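Local coordinates for phosphopantothenoylcysteine decarboxylase (Cryptococcus neoformans, PDB 6EOA), which binds flavin mononucleotide between subunits of a trimer and probably decarboxylates phosphopantothenoylcysteine in coenzyme A biosynthesis, at residues 39-44 with 65-70; 35-40 with 133-138. All coordinates share one frame; numbering follows the deposited sequence.

Interaction 1. Residues 39-44 with 65-70; sequences LITSGS and VQVVAT. With FMN (flavin mononucleotide), chain B.
Strands 39-41 and 65-69 run parallel as neighbours, their axes 4.7 Å apart at 23°, and four backbone bonds join them: Leu39 N to Gln66 O, Val68 N to Leu39 O, Thr41 N to Val68 O and, past the end of strand 65-69, Thr70 N to Thr41 O. Ile40 and Val68 lie side by side and point the same way, with Ile40 CG1 4.1 Å from Val68 CB, on the face packed by helix 155-162. Leu39, Thr41, Val67 and Ala69 occupy the other face, where helix 50-59 completes a beta-alpha-beta unit. Thr41 OG1 rests against both CA and CB of Ala69 and hydrogen-bonds Tyr77 and Ser73.

Beyond the strands both segments turn to FMN. Thr70 OG1, held between its backbone N and carbonyl carbon (chi1 69°), donates to FMN O3P at 2.7 Å, and Gly43 N donates to FMN O2P at 2.7 Å. Gly43, centre of an inverse gamma turn, also accepts from the ribityl O2' through its carbonyl. Ser44 OG donates to FMN O4 at 3.0 Å. Of these two segments, the loop after each strand thus gives the phosphate one neutral donor, Gly43 N and Thr70 OG1, and the strand pairing is consistent with a set spacing between them.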
# COMPACT_ATOMS: atom_id res chain seq x y z
N LEU A 39 -9.50 17.67 -10.02
CA LEU A 39 -9.88 17.47 -8.63
C LEU A 39 -9.63 16.02 -8.21
O LEU A 39 -10.18 15.09 -8.80
CB LEU A 39 -11.35 17.82 -8.41
CG LEU A 39 -11.92 17.51 -7.03
CD1 LEU A 39 -11.35 18.45 -5.96
CD2 LEU A 39 -13.44 17.56 -7.04
N ILE A 40 -8.78 15.82 -7.21
CA ILE A 40 -8.56 14.49 -6.66
C ILE A 40 -9.36 14.36 -5.37
O ILE A 40 -9.18 15.14 -4.44
CB ILE A 40 -7.08 14.20 -6.38
CG1 ILE A 40 -6.26 14.29 -7.66
CG2 ILE A 40 -6.92 12.80 -5.78
CD1 ILE A 40 -4.77 14.01 -7.45
N THR A 41 -10.25 13.37 -5.33
CA THR A 41 -11.06 13.11 -4.14
C THR A 41 -10.62 11.79 -3.53
O THR A 41 -10.42 10.80 -4.23
CB THR A 41 -12.56 13.06 -4.47
OG1 THR A 41 -12.86 11.87 -5.21
CG2 THR A 41 -12.98 14.28 -5.29
N SER A 42 -10.45 11.78 -2.21
CA SER A 42 -9.99 10.58 -1.52
C SER A 42 -11.01 10.13 -0.47
O SER A 42 -12.08 10.73 -0.33
CB SER A 42 -8.63 10.82 -0.87
OG SER A 42 -8.70 11.83 0.13
N GLY A 43 -10.67 9.07 0.26
CA GLY A 43 -11.62 8.41 1.14
C GLY A 43 -11.92 9.10 2.46
O GLY A 43 -11.82 8.49 3.52
N SER A 44 -12.29 10.37 2.39
CA SER A 44 -12.77 11.10 3.55
C SER A 44 -14.27 11.36 3.40
O SER A 44 -14.79 11.38 2.29
CB SER A 44 -12.01 12.41 3.73
OG SER A 44 -12.73 13.31 4.55
N VAL A 65 -13.09 21.22 -15.37
CA VAL A 65 -12.69 20.34 -14.29
C VAL A 65 -12.73 18.88 -14.70
O VAL A 65 -13.66 18.43 -15.38
CB VAL A 65 -13.57 20.55 -13.03
CG1 VAL A 65 -15.04 20.35 -13.36
CG2 VAL A 65 -13.12 19.65 -11.90
N GLN A 66 -11.69 18.14 -14.32
CA GLN A 66 -11.70 16.69 -14.42
C GLN A 66 -11.51 16.12 -13.02
O GLN A 66 -10.86 16.73 -12.17
CB GLN A 66 -10.62 16.20 -15.37
CG GLN A 66 -10.94 16.44 -16.84
CD GLN A 66 -12.29 15.87 -17.24
OE1 GLN A 66 -12.56 14.69 -17.03
NE2 GLN A 66 -13.14 16.71 -17.81
N VAL A 67 -12.10 14.96 -12.77
CA VAL A 67 -12.12 14.39 -11.43
C VAL A 67 -11.41 13.05 -11.35
O VAL A 67 -11.65 12.16 -12.17
CB VAL A 67 -13.57 14.21 -10.93
CG1 VAL A 67 -13.58 13.59 -9.53
CG2 VAL A 67 -14.29 15.55 -10.93
N VAL A 68 -10.52 12.91 -10.37
CA VAL A 68 -9.89 11.63 -10.08
C VAL A 68 -10.33 11.14 -8.71
O VAL A 68 -10.12 11.82 -7.70
CB VAL A 68 -8.36 11.73 -10.11
CG1 VAL A 68 -7.72 10.42 -9.64
CG2 VAL A 68 -7.89 12.10 -11.51
N ALA A 69 -10.94 9.96 -8.66
CA ALA A 69 -11.44 9.42 -7.41
C ALA A 69 -10.66 8.18 -7.00
O ALA A 69 -10.50 7.25 -7.78
CB ALA A 69 -12.92 9.09 -7.54
N THR A 70 -10.16 8.19 -5.77
CA THR A 70 -9.59 6.98 -5.20
C THR A 70 -10.74 6.01 -4.96
O THR A 70 -11.91 6.43 -4.94
CB THR A 70 -8.85 7.25 -3.90
OG1 THR A 70 -9.78 7.61 -2.87
CG2 THR A 70 -7.85 8.39 -4.09
N1 FMN B . -10.01 8.83 6.60
C2 FMN B . -9.66 10.16 6.68
O2 FMN B . -8.48 10.49 6.61
N3 FMN B . -10.65 11.12 6.84
C4 FMN B . -11.98 10.76 6.92
O4 FMN B . -12.84 11.62 7.06
C4A FMN B . -12.33 9.41 6.84
N5 FMN B . -13.66 9.03 6.91
C5A FMN B . -14.00 7.69 6.83
C6 FMN B . -15.33 7.30 6.90
C7 FMN B . -15.68 5.95 6.81
C7M FMN B . -17.12 5.54 6.89
C8 FMN B . -14.68 5.00 6.65
C8M FMN B . -15.02 3.54 6.56
C9 FMN B . -13.35 5.38 6.58
C9A FMN B . -13.00 6.73 6.67
N10 FMN B . -11.68 7.11 6.59
C10 FMN B . -11.34 8.45 6.68
C1' FMN B . -10.60 6.08 6.42
C2' FMN B . -10.23 5.95 4.95
O2' FMN B . -11.39 5.90 4.14
C3' FMN B . -9.39 4.70 4.72
O3' FMN B . -8.15 4.90 5.35
C4' FMN B . -9.20 4.45 3.23
O4' FMN B . -8.69 3.15 3.02
C5' FMN B . -8.24 5.48 2.64
O5' FMN B . -8.26 5.39 1.24
P FMN B . -7.75 6.63 0.34
O1P FMN B . -6.24 6.69 0.40
O2P FMN B . -8.32 7.95 0.84
O3P FMN B . -8.21 6.40 -1.07

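Interaction 2. Residues 35-40 with 133-138; sequences FRVVLI and LVVIAP
Phe35 sets its ring against Leu133: CZ comes 3.6 Å from Leu133 CB, while Leu133 CD2 lies at the ring edge, in plane. Phe232 and Ala233 of helix 222-237 pack on the same phenylalanine side chain. On this face Val37 CG1 crosses to Val135 CG2 at 3.8 Å, and Ile229 touches both valines. Leu39 CD1 follows, 4.0 Å from Ala137 CB. On the other face Ile40 CD1 meets Val134 CG1 at 3.7 Å, and Ile40 also packs on Ala156 and Leu160 of helix 155-162.

Parallel backbone pairing positions these side chains. After a weak first bond from Leu133 N to Arg36 O, Val38 N to Leu133 O, Val135 N to Val38 O and Ile40 N to Val135 O are regular. The last, from Ala137 N to Ile40 O, is 2.9 Å long but bent, 142° at the hydrogen, where the chain turns a corner into the cis peptide before Pro138. Further out, Asp132 accepts from Arg36 N, and Arg36 NH2 forms a salt bridge with Asp32. Branched aliphatic groups thus fill both faces of the central strands, and this pairing meets the N-H and C=O of Val38 and Ile40, and the Arg36 C=O weakly.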
# COMPACT_ATOMS: atom_id res chain seq x y z
N PHE A 35 -8.93 27.65 -17.96
CA PHE A 35 -8.15 27.16 -16.83
C PHE A 35 -8.61 25.75 -16.48
O PHE A 35 -9.80 25.50 -16.32
CB PHE A 35 -8.31 28.08 -15.62
CG PHE A 35 -7.40 27.75 -14.47
CD1 PHE A 35 -7.91 27.20 -13.30
CD2 PHE A 35 -6.04 27.98 -14.56
CE1 PHE A 35 -7.07 26.90 -12.24
CE2 PHE A 35 -5.20 27.68 -13.50
CZ PHE A 35 -5.72 27.14 -12.34
N ARG A 36 -7.66 24.83 -16.38
CA ARG A 36 -7.98 23.42 -16.23
C ARG A 36 -7.59 22.87 -14.86
O ARG A 36 -6.41 22.89 -14.48
CB ARG A 36 -7.32 22.61 -17.34
CG ARG A 36 -7.83 22.99 -18.72
CD ARG A 36 -6.97 22.44 -19.84
NE ARG A 36 -7.66 22.54 -21.13
CZ ARG A 36 -7.54 23.56 -21.98
NH1 ARG A 36 -6.74 24.58 -21.69
NH2 ARG A 36 -8.21 23.55 -23.12
N VAL A 37 -8.58 22.39 -14.12
CA VAL A 37 -8.38 21.88 -12.78
C VAL A 37 -8.67 20.40 -12.71
O VAL A 37 -9.71 19.94 -13.16
CB VAL A 37 -9.28 22.61 -11.75
CG1 VAL A 37 -8.95 22.16 -10.34
CG2 VAL A 37 -9.14 24.11 -11.87
N VAL A 38 -7.72 19.64 -12.16
CA VAL A 38 -7.98 18.25 -11.81
C VAL A 38 -8.30 18.16 -10.33
O VAL A 38 -7.50 18.55 -9.48
CB VAL A 38 -6.78 17.34 -12.15
CG1 VAL A 38 -6.95 15.98 -11.47
CG2 VAL A 38 -6.65 17.18 -13.65
N LEU A 39 -9.50 17.67 -10.02
CA LEU A 39 -9.88 17.47 -8.63
C LEU A 39 -9.63 16.02 -8.21
O LEU A 39 -10.18 15.09 -8.80
CB LEU A 39 -11.35 17.82 -8.41
CG LEU A 39 -11.92 17.51 -7.03
CD1 LEU A 39 -11.35 18.45 -5.96
CD2 LEU A 39 -13.44 17.56 -7.04
N ILE A 40 -8.78 15.82 -7.21
CA ILE A 40 -8.56 14.49 -6.66
C ILE A 40 -9.36 14.36 -5.37
O ILE A 40 -9.18 15.14 -4.44
CB ILE A 40 -7.08 14.20 -6.38
CG1 ILE A 40 -6.26 14.29 -7.66
CG2 ILE A 40 -6.92 12.80 -5.78
CD1 ILE A 40 -4.77 14.01 -7.45
N LEU A 133 -3.84 22.97 -12.66
CA LEU A 133 -3.86 22.93 -11.21
C LEU A 133 -4.38 21.58 -10.74
O LEU A 133 -5.30 21.02 -11.34
CB LEU A 133 -4.72 24.07 -10.65
CG LEU A 133 -4.99 24.11 -9.14
CD1 LEU A 133 -3.69 24.32 -8.36
CD2 LEU A 133 -6.01 25.18 -8.80
N VAL A 134 -3.79 21.06 -9.68
CA VAL A 134 -4.28 19.84 -9.06
C VAL A 134 -4.74 20.13 -7.64
O VAL A 134 -3.98 20.66 -6.83
CB VAL A 134 -3.22 18.72 -9.04
CG1 VAL A 134 -3.74 17.50 -8.30
CG2 VAL A 134 -2.81 18.36 -10.46
N VAL A 135 -6.00 19.81 -7.35
CA VAL A 135 -6.56 20.05 -6.02
C VAL A 135 -6.98 18.73 -5.37
O VAL A 135 -7.82 18.00 -5.90
CB VAL A 135 -7.77 21.00 -6.07
CG1 VAL A 135 -8.23 21.36 -4.67
CG2 VAL A 135 -7.41 22.27 -6.85
N ILE A 136 -6.38 18.43 -4.22
CA ILE A 136 -6.74 17.23 -3.48
C ILE A 136 -7.72 17.58 -2.38
O ILE A 136 -7.33 18.05 -1.31
CB ILE A 136 -5.50 16.55 -2.88
CG1 ILE A 136 -4.39 16.46 -3.92
CG2 ILE A 136 -5.87 15.18 -2.36
CD1 ILE A 136 -3.09 15.90 -3.36
N ALA A 137 -9.01 17.36 -2.64
CA ALA A 137 -10.06 17.75 -1.72
C ALA A 137 -11.22 16.76 -1.77
O ALA A 137 -11.98 16.73 -2.73
CB ALA A 137 -10.56 19.15 -2.05
N PRO A 138 -11.36 15.94 -0.71
CA PRO A 138 -10.52 15.96 0.48
C PRO A 138 -9.26 15.10 0.33
O PRO A 138 -9.21 14.22 -0.52
CB PRO A 138 -11.44 15.37 1.55
CG PRO A 138 -12.26 14.38 0.78
CD PRO A 138 -12.46 14.96 -0.60

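Overall arrangement
Both interactions are buried near the middle of the chain and share strand 35-41, which lies between 63-69 and 133-139 in a parallel, Rossmann-like sheet. The backbone bonds alternate: Leu39 gives its N and O to 63-69, Ile40 gives its to 133-139. Interaction 1 pairs strands joined by a single helical crossover; interaction 2 brings together segments 93 residues apart in sequence. Their chemistry diverges toward the C-terminal ends: 39-44 with 65-70 passes from aliphatic packing to polar groups that hold FMN, whereas 35-40 with 133-138 stays apolar in its side-chain contacts. The two meet where Ser42 OG bonds Pro138 O and Ser44 CB packs on Pro138 CG, linking the cofactor-binding turn to the neighbouring strand end.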